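Side-chain contacts in twitching motility pilus retraction protein (PDB 5ZFQ), which probably hydrolyses ATP as the hexameric retraction motor of the type IV pilus, driving the pilus withdrawal behind twitching motility: residues A[31-36]-A[42-47]; A[46-51]-A[112-117]; A[99-102]-A[106-109]. One frame throughout, in Å; residues are numbered along the deposited sequence.

Interaction 1 (A[31-36]-A[42-47]); sequences QLLTEL and SDLHIT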
# COMPACT_ATOMS: atom_id res chain seq x y z
N GLN A 31 3.49 -31.21 -40.48
CA GLN A 31 3.35 -32.67 -40.41
C GLN A 31 2.73 -33.14 -39.11
O GLN A 31 1.81 -33.96 -39.12
CB GLN A 31 4.71 -33.35 -40.57
CG GLN A 31 5.29 -33.24 -41.93
CD GLN A 31 6.68 -33.84 -41.99
OE1 GLN A 31 7.66 -33.19 -41.61
NE2 GLN A 31 6.78 -35.08 -42.46
N LEU A 32 3.23 -32.63 -38.00
CA LEU A 32 2.78 -33.12 -36.70
C LEU A 32 1.31 -32.77 -36.43
O LEU A 32 0.55 -33.59 -35.93
CB LEU A 32 3.69 -32.58 -35.58
CG LEU A 32 5.08 -33.24 -35.48
CD1 LEU A 32 5.91 -32.68 -34.33
CD2 LEU A 32 4.96 -34.76 -35.37
N LEU A 33 0.91 -31.55 -36.77
CA LEU A 33 -0.45 -31.10 -36.49
C LEU A 33 -1.40 -31.75 -37.49
O LEU A 33 -2.54 -32.09 -37.15
CB LEU A 33 -0.55 -29.58 -36.56
CG LEU A 33 0.27 -28.80 -35.52
CD1 LEU A 33 0.53 -27.37 -35.99
CD2 LEU A 33 -0.46 -28.82 -34.18
N THR A 34 -0.92 -31.91 -38.72
CA THR A 34 -1.70 -32.57 -39.74
C THR A 34 -2.01 -33.96 -39.23
O THR A 34 -3.15 -34.39 -39.22
CB THR A 34 -0.96 -32.62 -41.09
OG1 THR A 34 -0.87 -31.30 -41.63
CG2 THR A 34 -1.72 -33.50 -42.07
N GLU A 35 -0.97 -34.64 -38.76
CA GLU A 35 -1.12 -35.95 -38.14
C GLU A 35 -2.16 -35.93 -37.01
O GLU A 35 -3.06 -36.78 -36.97
CB GLU A 35 0.23 -36.44 -37.63
CG GLU A 35 0.13 -37.66 -36.76
CD GLU A 35 0.16 -38.96 -37.55
OE1 GLU A 35 -0.60 -39.07 -38.55
OE2 GLU A 35 0.94 -39.86 -37.17
N LEU A 36 -2.02 -34.95 -36.11
CA LEU A 36 -2.96 -34.75 -35.00
C LEU A 36 -4.41 -34.69 -35.47
O LEU A 36 -5.26 -35.43 -34.98
CB LEU A 36 -2.61 -33.47 -34.25
CG LEU A 36 -3.59 -33.02 -33.15
CD1 LEU A 36 -3.67 -33.97 -31.90
CD2 LEU A 36 -3.28 -31.58 -32.72
N SER A 42 -6.98 -34.34 -30.10
CA SER A 42 -7.33 -33.03 -29.53
C SER A 42 -6.07 -32.30 -29.08
O SER A 42 -5.97 -31.09 -29.23
CB SER A 42 -8.31 -33.18 -28.35
OG SER A 42 -7.77 -33.94 -27.28
N ASP A 43 -5.10 -33.04 -28.55
CA ASP A 43 -3.93 -32.43 -27.92
C ASP A 43 -2.62 -33.02 -28.44
O ASP A 43 -2.48 -34.23 -28.56
CB ASP A 43 -4.01 -32.58 -26.41
CG ASP A 43 -5.32 -32.09 -25.86
OD1 ASP A 43 -5.41 -30.87 -25.60
OD2 ASP A 43 -6.27 -32.90 -25.70
N LEU A 44 -1.67 -32.15 -28.75
CA LEU A 44 -0.35 -32.58 -29.19
C LEU A 44 0.70 -32.15 -28.16
O LEU A 44 0.77 -30.97 -27.76
CB LEU A 44 -0.02 -32.00 -30.57
CG LEU A 44 1.44 -32.16 -31.02
CD1 LEU A 44 1.79 -33.65 -31.29
CD2 LEU A 44 1.74 -31.26 -32.23
N HIS A 45 1.51 -33.10 -27.70
CA HIS A 45 2.51 -32.77 -26.69
C HIS A 45 3.90 -32.85 -27.25
O HIS A 45 4.28 -33.86 -27.85
CB HIS A 45 2.38 -33.66 -25.47
CG HIS A 45 1.18 -33.36 -24.64
ND1 HIS A 45 1.23 -32.52 -23.54
CD2 HIS A 45 -0.12 -33.74 -24.76
CE1 HIS A 45 0.02 -32.41 -23.02
NE2 HIS A 45 -0.81 -33.14 -23.74
N ILE A 46 4.66 -31.78 -27.04
CA ILE A 46 6.04 -31.68 -27.51
C ILE A 46 6.95 -31.46 -26.31
O ILE A 46 7.09 -30.34 -25.80
CB ILE A 46 6.24 -30.51 -28.53
CG1 ILE A 46 5.23 -30.62 -29.68
CG2 ILE A 46 7.68 -30.48 -29.02
CD1 ILE A 46 5.37 -31.92 -30.48
N THR A 47 7.59 -32.53 -25.86
CA THR A 47 8.45 -32.42 -24.72
C THR A 47 9.61 -33.38 -24.92
O THR A 47 9.48 -34.34 -25.69
CB THR A 47 7.69 -32.71 -23.42
OG1 THR A 47 8.42 -32.21 -22.31
CG2 THR A 47 7.45 -34.21 -23.25

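Interaction 2 (A[46-51]-A[112-117]); sequences ITTNSP and FIQRGA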
# COMPACT_ATOMS: atom_id res chain seq x y z
N ILE A 46 4.66 -31.78 -27.04
CA ILE A 46 6.04 -31.68 -27.51
C ILE A 46 6.95 -31.46 -26.31
O ILE A 46 7.09 -30.34 -25.80
CB ILE A 46 6.24 -30.51 -28.53
CG1 ILE A 46 5.23 -30.62 -29.68
CG2 ILE A 46 7.68 -30.48 -29.02
CD1 ILE A 46 5.37 -31.92 -30.48
N THR A 47 7.59 -32.53 -25.86
CA THR A 47 8.45 -32.42 -24.72
C THR A 47 9.61 -33.38 -24.92
O THR A 47 9.48 -34.34 -25.69
CB THR A 47 7.69 -32.71 -23.42
OG1 THR A 47 8.42 -32.21 -22.31
CG2 THR A 47 7.45 -34.21 -23.25
N THR A 48 10.72 -33.14 -24.24
CA THR A 48 11.94 -33.93 -24.46
C THR A 48 11.89 -35.34 -23.89
O THR A 48 11.18 -35.61 -22.93
CB THR A 48 13.17 -33.22 -23.87
OG1 THR A 48 12.98 -33.05 -22.46
CG2 THR A 48 13.37 -31.86 -24.53
N ASN A 49 12.66 -36.24 -24.51
CA ASN A 49 12.84 -37.65 -24.09
C ASN A 49 11.57 -38.45 -24.28
O ASN A 49 11.42 -39.53 -23.76
CB ASN A 49 13.33 -37.73 -22.64
CG ASN A 49 14.63 -36.98 -22.43
OD1 ASN A 49 15.55 -37.08 -23.25
ND2 ASN A 49 14.71 -36.21 -21.36
N SER A 50 10.68 -37.89 -25.07
CA SER A 50 9.45 -38.55 -25.46
C SER A 50 9.22 -38.26 -26.94
O SER A 50 9.50 -37.17 -27.40
CB SER A 50 8.28 -38.05 -24.62
OG SER A 50 7.04 -38.35 -25.24
N PRO A 51 8.70 -39.25 -27.67
CA PRO A 51 8.20 -38.92 -29.01
C PRO A 51 7.06 -37.93 -28.88
O PRO A 51 6.43 -37.85 -27.82
CB PRO A 51 7.70 -40.26 -29.55
CG PRO A 51 8.27 -41.32 -28.62
CD PRO A 51 8.43 -40.65 -27.30
N PHE A 112 6.27 -23.56 -22.83
CA PHE A 112 6.79 -23.32 -21.49
C PHE A 112 8.18 -23.93 -21.36
O PHE A 112 8.65 -24.60 -22.28
CB PHE A 112 5.83 -23.86 -20.39
CG PHE A 112 5.52 -25.35 -20.50
CD1 PHE A 112 4.56 -25.82 -21.40
CD2 PHE A 112 6.13 -26.27 -19.65
CE1 PHE A 112 4.25 -27.19 -21.48
CE2 PHE A 112 5.84 -27.65 -19.72
CZ PHE A 112 4.90 -28.10 -20.63
N ILE A 113 8.83 -23.67 -20.22
CA ILE A 113 10.12 -24.27 -19.92
C ILE A 113 9.95 -25.34 -18.86
O ILE A 113 9.38 -25.11 -17.77
CB ILE A 113 11.17 -23.22 -19.44
CG1 ILE A 113 11.46 -22.18 -20.53
CG2 ILE A 113 12.47 -23.92 -19.09
CD1 ILE A 113 11.96 -22.78 -21.83
N GLN A 114 10.44 -26.54 -19.15
CA GLN A 114 10.52 -27.54 -18.10
C GLN A 114 11.91 -28.16 -18.12
O GLN A 114 12.42 -28.53 -19.17
CB GLN A 114 9.41 -28.60 -18.25
CG GLN A 114 9.57 -29.58 -19.40
CD GLN A 114 10.31 -30.84 -18.97
OE1 GLN A 114 10.10 -31.36 -17.86
NE2 GLN A 114 11.18 -31.34 -19.86
N ARG A 115 12.52 -28.21 -16.94
CA ARG A 115 13.86 -28.74 -16.75
C ARG A 115 14.87 -28.20 -17.79
O ARG A 115 15.67 -28.96 -18.37
CB ARG A 115 13.80 -30.27 -16.76
CG ARG A 115 13.34 -30.84 -15.41
CD ARG A 115 13.21 -32.35 -15.43
NE ARG A 115 12.04 -32.80 -16.20
CZ ARG A 115 11.65 -34.08 -16.30
NH1 ARG A 115 12.35 -35.04 -15.68
NH2 ARG A 115 10.57 -34.41 -17.01
N GLY A 116 14.82 -26.89 -18.02
CA GLY A 116 15.75 -26.22 -18.92
C GLY A 116 15.41 -26.32 -20.40
O GLY A 116 16.14 -25.78 -21.24
N ALA A 117 14.32 -27.02 -20.71
CA ALA A 117 13.93 -27.26 -22.09
C ALA A 117 12.57 -26.66 -22.44
O ALA A 117 11.69 -26.52 -21.60
CB ALA A 117 13.91 -28.76 -22.38
O HOH W 1 10.73 -30.39 -22.94

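Interaction 3 (A[99-102]-A[106-109]); sequences FGIK and RFRG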
# COMPACT_ATOMS: atom_id res chain seq x y z
N PHE A 99 -3.22 -19.81 -33.43
CA PHE A 99 -2.73 -19.68 -34.79
C PHE A 99 -3.51 -20.62 -35.71
O PHE A 99 -4.25 -21.50 -35.22
CB PHE A 99 -1.22 -19.97 -34.87
CG PHE A 99 -0.83 -21.35 -34.41
CD1 PHE A 99 -0.66 -21.64 -33.07
CD2 PHE A 99 -0.62 -22.36 -35.33
CE1 PHE A 99 -0.28 -22.91 -32.65
CE2 PHE A 99 -0.25 -23.64 -34.92
CZ PHE A 99 -0.08 -23.91 -33.58
N GLY A 100 -3.34 -20.42 -37.02
CA GLY A 100 -3.94 -21.28 -38.01
C GLY A 100 -2.95 -21.83 -39.03
O GLY A 100 -2.00 -21.16 -39.43
N ILE A 101 -3.17 -23.08 -39.43
CA ILE A 101 -2.51 -23.67 -40.57
C ILE A 101 -3.56 -23.64 -41.66
O ILE A 101 -4.61 -24.25 -41.51
CB ILE A 101 -2.05 -25.13 -40.33
CG1 ILE A 101 -1.19 -25.27 -39.06
CG2 ILE A 101 -1.32 -25.68 -41.53
CD1 ILE A 101 -0.08 -24.26 -38.92
N LYS A 102 -3.31 -22.91 -42.75
CA LYS A 102 -4.25 -22.82 -43.87
C LYS A 102 -4.56 -24.22 -44.41
O LYS A 102 -3.66 -25.03 -44.63
CB LYS A 102 -3.68 -21.91 -44.98
CG LYS A 102 -3.81 -22.45 -46.41
CD LYS A 102 -2.66 -21.98 -47.32
CE LYS A 102 -2.68 -22.70 -48.67
NZ LYS A 102 -1.56 -22.26 -49.57
N ARG A 106 -7.43 -24.19 -36.96
CA ARG A 106 -6.97 -23.21 -35.98
C ARG A 106 -6.49 -23.99 -34.75
O ARG A 106 -7.09 -25.01 -34.38
CB ARG A 106 -8.10 -22.24 -35.62
CG ARG A 106 -8.26 -21.01 -36.52
CD ARG A 106 -7.09 -20.01 -36.38
NE ARG A 106 -7.61 -18.65 -36.20
CZ ARG A 106 -6.99 -17.65 -35.55
NH1 ARG A 106 -5.78 -17.82 -35.01
NH2 ARG A 106 -7.58 -16.46 -35.46
N PHE A 107 -5.40 -23.54 -34.14
CA PHE A 107 -4.91 -24.20 -32.94
C PHE A 107 -4.71 -23.22 -31.81
O PHE A 107 -4.55 -22.03 -32.03
CB PHE A 107 -3.59 -24.93 -33.23
CG PHE A 107 -3.70 -25.96 -34.32
CD1 PHE A 107 -3.58 -25.60 -35.66
CD2 PHE A 107 -3.95 -27.29 -34.02
CE1 PHE A 107 -3.69 -26.55 -36.67
CE2 PHE A 107 -4.05 -28.24 -35.03
CZ PHE A 107 -3.92 -27.87 -36.36
N ARG A 108 -4.75 -23.72 -30.58
CA ARG A 108 -4.14 -23.00 -29.46
C ARG A 108 -2.81 -23.67 -29.15
O ARG A 108 -2.68 -24.89 -29.24
CB ARG A 108 -5.05 -23.01 -28.23
CG ARG A 108 -6.27 -22.20 -28.39
CD ARG A 108 -6.61 -21.58 -27.07
NE ARG A 108 -5.55 -20.72 -26.54
CZ ARG A 108 -5.46 -19.41 -26.77
NH1 ARG A 108 -6.36 -18.82 -27.57
NH2 ARG A 108 -4.47 -18.70 -26.23
N GLY A 109 -1.80 -22.87 -28.83
CA GLY A 109 -0.50 -23.40 -28.49
C GLY A 109 -0.08 -22.89 -27.13
O GLY A 109 -0.42 -21.75 -26.75

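Interaction 1 (A[31-36]-A[42-47])
L36 meets S42 and D43 where the chain leaves helix 29-38 and turns back into strand 43-46. This helix-to-strand return belongs to the N-terminal PAS-like domain expected in PilT-type motors, and here the helix lies against a six-stranded antiparallel sheet. The two short axes pass 9.1 Å apart and run at 146°, so helix and strand head in roughly opposite directions, held together mainly by apolar side chains, with one leucine methyl also lying against the strand backbone.

At S42 the touch is slight: CD1 of L36 comes within 3.8 Å of the S42 backbone N. The same methyl settles against the next peptide, with L36 CD1 3.6 Å from D43 O. The side chain of D43 starts off away from the helix; its carboxylate makes a weak, long ion pair with R55 on strand 53-56.

L44 carries the contact. It points at the helix and receives three of its leucines, L32, L33 and L36. CD2 of L36 lies 3.9 Å from L44 CB, close to the strand backbone; with CG of L36 anti to its own N (chi1 173°), one methyl serves L44 and the other D43. Farther out, L33 crosses L44 at about a right angle and brings its CD2 to 3.8 Å from L44 CD2. That L44 methyl is also flanked by L32, whose CB stands 4.1 Å away from L44 CD2.

H45 belongs to the opposite side of the strand, where its NE2 hydrogen-bonds D222 of a second subunit and its ring meets H180 of that subunit edge-to-face. The alternation returns I46 to the helix side. There the last touch is between two methyls, I46 CD1 and L32 CD1, 4.0 Å apart.

Interaction 2 (A[46-51]-A[112-117])
T47 and T48 meet Q114 where two reversals come together: the type II turn from T47 to S50, after strand 43-46, and the type I' turn from Q114 to A117, which joins strands 105-114 and 117-125 as a beta hairpin. The side chain of Q114 crosses T47 at about a right angle, its NE2 standing 3.8 Å from T47 OG1. That hydroxyl hydrogen-bonds OD1 of N200 of a second subunit.

At T48 a water does the joining. T48 N donates to it over 3.0 Å, and Q114 NE2 donates to the same water over 3.3 Å, so backbone and amide are tied indirectly. The T48 side chain adds a direct touch with each branch: OG1 lies 3.6 Å from Q114 NE2, and CG2 lies 3.8 Å from A117 CB.

The far end of the Q114 amide is held too. Q201 N of the second subunit bonds OE1, and R115 grips this one oxygen side-on. Its NE and NH2 approach from opposite faces of the amide plane, with R115 NE at 2.9 Å from Q114 OE1.

Interaction 3 (A[99-102]-A[106-109])
F99 and F107 are joined by two backbone hydrogen bonds, making them a hydrogen-bonded antiparallel pair in the beta hairpin of strands 94-101 and 105-114. F107 N gives to F99 O at 2.6 Å, nearly straight on to the carbonyl. The return bond, F99 N to F107 O, is 2.9 Å long. One step on, G100 and R106 form a non-hydrogen-bonded pair, and R106 CA makes a CH...O contact of 3.3 Å with F99 O.

The arginine bends back over the edge strand: its CD lies 3.8 Å from G100 CA, and the edge of its guanidinium comes to F99 CA. On the other side of the sheet the two phenylalanines share a face. Their planes differ by 26° but are slid apart, so the rings barely overlap, and F107 instead offers its CB over the F99 ring in a CH-pi contact. The F99 ring is brought there by CG sitting between backbone N and carbonyl carbon (chi1 60°). I101 packs against F107 as well, its CG1 resting 3.7 Å from F107 CE1.

How the interactions relate
All three contacts build on the same antiparallel sheet. Interactions 1 and 3 have centres about 11 Å apart and share one apolar layer: L33 of interaction 1 reaches the phenylalanines of interaction 3, with its CD2 3.7 Å from F107 CE2 and its CD1 4.0 Å from F99 CE2. Interaction 2 begins where interaction 1 ends, sharing I46 and T47, with centres about 14 Å apart. It also continues strand 105-114 from interaction 3, about 21 Å away between centres. Interactions 1 and 2 both reach a second subunit, so this domain helps form the hexamer interface. The probable P-loop follows strand 150-155 in the other, mixed sheet.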